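Local coordinates for protein SidF, inhibitor of growth family, member 3 (Legionella pneumophila subsp. pneumophila, PDB 4FYE) that probably works as a phosphoinositide phosphatase, removing the 3-phosphate from the inositol head group of membrane phosphatidylinositol phosphates such as phosphatidylinositol 3,4,5-trisphosphate, at residues L656-V661 with Q695-L700; L680-T685 with E689-E694. The protein carries 1 engineered substitution. All blocks are in the same frame, centred on the assembly; numbering follows the deposited sequence.

Contact 1 of 2, residues L656-V661 with Q695-L700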
# COMPACT_ATOMS: atom_id res chain seq x y z
N LEU A 656 6.75 4.68 2.96
CA LEU A 656 6.04 4.33 4.14
C LEU A 656 6.02 2.77 4.23
O LEU A 656 6.28 2.22 5.32
CB LEU A 656 4.64 4.94 4.11
CG LEU A 656 3.84 4.56 5.35
CD1 LEU A 656 4.36 5.11 6.73
CD2 LEU A 656 2.43 4.96 5.05
N ALA A 657 5.73 2.07 3.11
CA ALA A 657 5.71 0.58 3.18
C ALA A 657 7.07 0.02 3.65
O ALA A 657 7.12 -0.98 4.41
CB ALA A 657 5.28 -0.05 1.84
N GLN A 658 8.16 0.71 3.28
CA GLN A 658 9.51 0.30 3.66
C GLN A 658 9.70 0.44 5.17
O GLN A 658 10.31 -0.40 5.83
CB GLN A 658 10.57 1.20 2.96
CG GLN A 658 11.99 1.11 3.57
CD GLN A 658 13.13 1.96 2.87
OE1 GLN A 658 14.28 2.01 3.39
NE2 GLN A 658 12.84 2.62 1.77
N LYS A 659 9.25 1.56 5.74
CA LYS A 659 9.30 1.75 7.18
C LYS A 659 8.47 0.67 7.91
O LYS A 659 8.90 0.10 8.92
CB LYS A 659 8.78 3.17 7.47
CG LYS A 659 9.78 4.15 8.04
CD LYS A 659 10.91 4.51 7.14
CE LYS A 659 11.85 5.55 7.79
NZ LYS A 659 13.09 5.02 8.50
N ILE A 660 7.30 0.32 7.39
CA ILE A 660 6.44 -0.61 8.16
C ILE A 660 6.98 -2.01 8.02
O ILE A 660 7.01 -2.75 9.00
CB ILE A 660 5.01 -0.59 7.60
CG1 ILE A 660 4.36 0.75 7.91
CG2 ILE A 660 4.18 -1.72 8.17
CD1 ILE A 660 3.32 1.14 6.88
N VAL A 661 7.39 -2.41 6.80
CA VAL A 661 7.80 -3.78 6.62
C VAL A 661 9.11 -3.94 7.37
O VAL A 661 9.30 -4.95 8.02
CB VAL A 661 8.05 -4.21 5.14
CG1 VAL A 661 7.96 -5.69 5.03
CG2 VAL A 661 6.98 -3.69 4.25
N GLN A 695 21.77 -2.26 8.02
CA GLN A 695 22.02 -3.36 7.12
C GLN A 695 20.67 -3.92 6.62
O GLN A 695 20.52 -4.24 5.42
CB GLN A 695 22.90 -4.44 7.81
CG GLN A 695 23.42 -5.44 6.80
CD GLN A 695 23.78 -6.83 7.35
OE1 GLN A 695 23.60 -7.84 6.64
NE2 GLN A 695 24.32 -6.90 8.60
N LEU A 696 19.69 -4.02 7.52
CA LEU A 696 18.34 -4.40 7.09
C LEU A 696 17.82 -3.32 6.15
O LEU A 696 17.25 -3.62 5.10
CB LEU A 696 17.40 -4.52 8.28
CG LEU A 696 16.27 -5.57 8.25
CD1 LEU A 696 15.10 -5.23 9.17
CD2 LEU A 696 15.72 -6.01 6.91
N ASP A 697 17.97 -2.07 6.55
CA ASP A 697 17.36 -1.02 5.79
C ASP A 697 17.90 -1.12 4.33
O ASP A 697 17.18 -0.89 3.42
CB ASP A 697 17.61 0.35 6.46
CG ASP A 697 16.59 1.44 6.05
OD1 ASP A 697 15.42 1.11 5.69
OD2 ASP A 697 16.95 2.64 6.12
N ARG A 698 19.16 -1.55 4.16
CA ARG A 698 19.77 -1.65 2.86
C ARG A 698 19.03 -2.63 2.02
O ARG A 698 18.97 -2.49 0.81
CB ARG A 698 21.25 -2.02 2.96
CG ARG A 698 22.11 -0.84 3.39
CD ARG A 698 23.54 -1.22 3.44
NE ARG A 698 24.39 -0.06 3.71
CZ ARG A 698 25.72 -0.14 3.90
NH1 ARG A 698 26.31 -1.34 3.88
NH2 ARG A 698 26.48 0.97 4.10
N GLU A 699 18.34 -3.55 2.64
CA GLU A 699 17.72 -4.61 1.83
C GLU A 699 16.46 -4.08 1.13
O GLU A 699 16.15 -4.48 -0.00
CB GLU A 699 17.36 -5.83 2.68
CG GLU A 699 18.49 -6.59 3.36
CD GLU A 699 19.45 -7.22 2.36
OE1 GLU A 699 20.47 -7.72 2.81
OE2 GLU A 699 19.21 -7.18 1.12
N LEU A 700 15.77 -3.16 1.79
CA LEU A 700 14.38 -2.82 1.46
C LEU A 700 14.15 -2.01 0.19
O LEU A 700 13.02 -1.88 -0.28
CB LEU A 700 13.73 -2.14 2.66
CG LEU A 700 14.10 -2.93 3.91
CD1 LEU A 700 13.73 -2.11 5.14
CD2 LEU A 700 13.37 -4.26 3.90
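Gln658 reaches out from its helix and lays its CG against the CB of Leu700, 3.8 Å away. Leu700 also sends a methyl past the root of that same side chain: its CD1 comes to 3.9 Å from the carbonyl oxygen, O, of Gln658. The two side chains cross obliquely, so the leucine covers the aliphatic part of the glutamine and leaves the amide to run on beyond it. With CG anti to the backbone N (chi1 164°) and the rest of the chain extended, the amide of Gln658 arrives beside the carboxylate of Asp697. The side chains are roughly perpendicular there, and the two flat groups are turned 50° from each other. The model places Gln658 OE1 2.7 Å from Asp697 OD1, but the amide is probably turned over; turned back, the pair may be a hydrogen bond.

The other carboxylate oxygen, OD2 of Asp697, is tied elsewhere: it accepts from the backbone N of Ala728 and makes a salt bridge with Arg684. Those partners would fix the rotation of the carboxylate and probably favour its charged form in this buried setting. Lys659, one residue on from the glutamine, has its NZ 5.1 Å from Asp697 OD2, too far for a salt bridge; it hydrogen-bonds instead to the backbone O of Asn726 and makes a cation-pi contact with Phe727.

Backbones come closest where Gln658 CA and Leu700 CA are 6.2 Å apart. One side chain from helix 652-668 thus bridges to two from 695-700, all three buried. This packs the late part of 692-699 and Leu700 beside helix 652-668. The loop between strand 641-645 and that helix is probably the CX5R phosphate-binding loop, its cysteine apparently the engineered serine of this construct.

Contact 2 of 2, residues L680-T685 with E689-E694; sequences LDHRRT and EVSNVE
Val693 puts its CG2 over one face of the His682 ring, a CH-pi contact with the methyl 3.6 Å from the ring centroid and 24° off the normal. The imidazole gets there because CG of His682 is anti to the backbone N (chi1 -174°), which swings it toward the start of the next helix. Ser691 shares that face at the far rim, its OG 3.1 Å from both CE1 and NE2 of His682, while Glu694 OE1 sits near the ring plane at the edge.

Among the hydrogen bonds, the one that crosses between 680-685 and 689-694 runs from the backbone N of Thr685 to OE1 of Glu694, 2.8 Å and nearly straight at 165°, meeting the carboxylate on its syn side. The other oxygen, OE2, accepts from the backbone N of His686, so two successive N-H groups of the loop hold one carboxylate. Arg683 gives NE to the O of Asp681, 2.8 Å away, and NH2 to the O of Leu680, gathering carbonyls at the end of helix 678-681; Arg684 brings NH2 to 2.7 Å from the O of His682, with that oxygen in the guanidinium plane. Arg684 NH2 also bonds to the O of Phe679, and its NH1 makes a salt bridge with Asp697.

The methylene stem of Arg684 lies against the glutamate carboxylate, CG 3.4 Å from Glu694 CD. The two chains pass in opposite directions, so no salt bridge forms between them. Trp666 of helix 652-668 adds to the packing on Val693. All this belongs to the loop joining the short helix 678-681 to helix 692-699: Ser691, the N-cap, weakly caps the helix start through Glu694 N, while Glu694 in the first turn holds the backbone N of Thr685 and His686.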
# COMPACT_ATOMS: atom_id res chain seq x y z
N LEU A 680 13.14 2.46 13.81
CA LEU A 680 12.74 3.80 13.41
C LEU A 680 13.70 4.91 13.87
O LEU A 680 13.99 5.78 13.08
CB LEU A 680 11.32 4.09 13.84
CG LEU A 680 10.17 3.30 13.20
CD1 LEU A 680 8.88 3.87 13.82
CD2 LEU A 680 10.21 3.50 11.67
N ASP A 681 14.21 4.82 15.09
CA ASP A 681 14.97 5.88 15.73
C ASP A 681 16.41 5.87 15.25
O ASP A 681 17.05 6.94 15.17
CB ASP A 681 14.93 5.74 17.26
CG ASP A 681 13.47 5.80 17.85
OD1 ASP A 681 12.54 6.30 17.13
OD2 ASP A 681 13.24 5.37 19.03
N HIS A 682 16.92 4.68 14.94
CA HIS A 682 18.32 4.55 14.50
C HIS A 682 18.64 5.52 13.38
O HIS A 682 17.91 5.62 12.39
CB HIS A 682 18.76 3.11 14.15
CG HIS A 682 20.26 3.01 13.86
ND1 HIS A 682 20.79 3.24 12.60
CD2 HIS A 682 21.35 2.82 14.71
CE1 HIS A 682 22.13 3.15 12.66
NE2 HIS A 682 22.48 2.90 13.95
N ARG A 683 19.72 6.27 13.56
CA ARG A 683 20.16 7.28 12.62
C ARG A 683 21.12 6.63 11.59
O ARG A 683 22.27 6.31 11.93
CB ARG A 683 20.86 8.47 13.38
CG ARG A 683 19.96 9.31 14.32
CD ARG A 683 18.69 9.90 13.64
NE ARG A 683 17.61 8.92 13.30
CZ ARG A 683 16.68 9.13 12.33
NH1 ARG A 683 16.69 10.25 11.57
NH2 ARG A 683 15.71 8.23 12.08
N ARG A 684 20.68 6.46 10.34
CA ARG A 684 21.56 5.80 9.35
C ARG A 684 22.76 6.66 9.05
O ARG A 684 22.65 7.90 9.03
CB ARG A 684 20.81 5.43 8.06
CG ARG A 684 20.12 4.09 8.13
CD ARG A 684 18.59 4.16 8.02
NE ARG A 684 17.91 4.31 9.30
CZ ARG A 684 16.78 3.70 9.71
NH1 ARG A 684 16.14 2.80 9.00
NH2 ARG A 684 16.32 3.98 10.93
N THR A 685 23.92 6.03 8.87
CA THR A 685 25.18 6.79 8.67
C THR A 685 25.84 6.55 7.33
O THR A 685 26.72 7.30 7.01
CB THR A 685 26.22 6.50 9.75
OG1 THR A 685 26.46 5.09 9.78
CG2 THR A 685 25.72 6.92 11.13
N GLU A 689 31.09 0.90 7.68
CA GLU A 689 30.68 0.01 8.76
C GLU A 689 29.35 0.54 9.28
O GLU A 689 29.27 1.72 9.61
CB GLU A 689 31.75 0.05 9.86
CG GLU A 689 31.94 -1.27 10.55
CD GLU A 689 32.54 -2.35 9.64
OE1 GLU A 689 31.90 -3.42 9.55
OE2 GLU A 689 33.63 -2.12 9.03
N VAL A 690 28.30 -0.28 9.29
CA VAL A 690 26.96 0.22 9.70
C VAL A 690 26.32 -0.75 10.65
O VAL A 690 26.61 -1.93 10.59
CB VAL A 690 25.98 0.41 8.52
CG1 VAL A 690 26.39 1.55 7.60
CG2 VAL A 690 25.72 -0.90 7.75
N SER A 691 25.39 -0.28 11.48
CA SER A 691 24.69 -1.15 12.43
C SER A 691 23.81 -2.25 11.74
O SER A 691 23.55 -2.23 10.52
CB SER A 691 23.80 -0.28 13.30
OG SER A 691 22.71 0.16 12.49
N ASN A 692 23.30 -3.17 12.53
CA ASN A 692 22.37 -4.17 12.01
C ASN A 692 21.10 -3.61 11.43
O ASN A 692 20.66 -4.07 10.36
CB ASN A 692 22.05 -5.14 13.10
CG ASN A 692 23.19 -6.08 13.32
OD1 ASN A 692 23.32 -6.65 14.39
ND2 ASN A 692 24.00 -6.27 12.30
N VAL A 693 20.52 -2.61 12.09
CA VAL A 693 19.33 -1.94 11.52
C VAL A 693 19.56 -1.40 10.13
O VAL A 693 18.72 -1.61 9.24
CB VAL A 693 18.73 -0.86 12.43
CG1 VAL A 693 17.82 -1.53 13.43
CG2 VAL A 693 19.81 -0.20 13.22
N GLU A 694 20.72 -0.78 9.92
CA GLU A 694 21.01 -0.09 8.64
C GLU A 694 21.24 -1.13 7.57
O GLU A 694 20.90 -0.94 6.39
CB GLU A 694 22.22 0.86 8.76
CG GLU A 694 22.62 1.48 7.47
CD GLU A 694 23.24 2.85 7.65
OE1 GLU A 694 23.51 3.21 8.85
OE2 GLU A 694 23.48 3.54 6.60

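Contacts 1 and 2 share helix 692-699: contact 2 secures its start, while contact 1 uses Asp697 of that helix and Leu700 just beyond it, and the two centres are 11 Å apart. A salt bridge joins them, Asp697 OD2 to Arg684 NH1 at 3.0 Å. Lys659 NZ lies 3.8 Å from Arg684 NH1, both near the Asp697 carboxylate. Lys659 CG also packs on Leu680 CD2 at 3.7 Å, joining helix 652-668 to helix 678-681. Contact 1 is the deeper, about 14 Å from the chain centre against about 24 Å for contact 2, and includes the helix that follows the probable phosphate-binding loop.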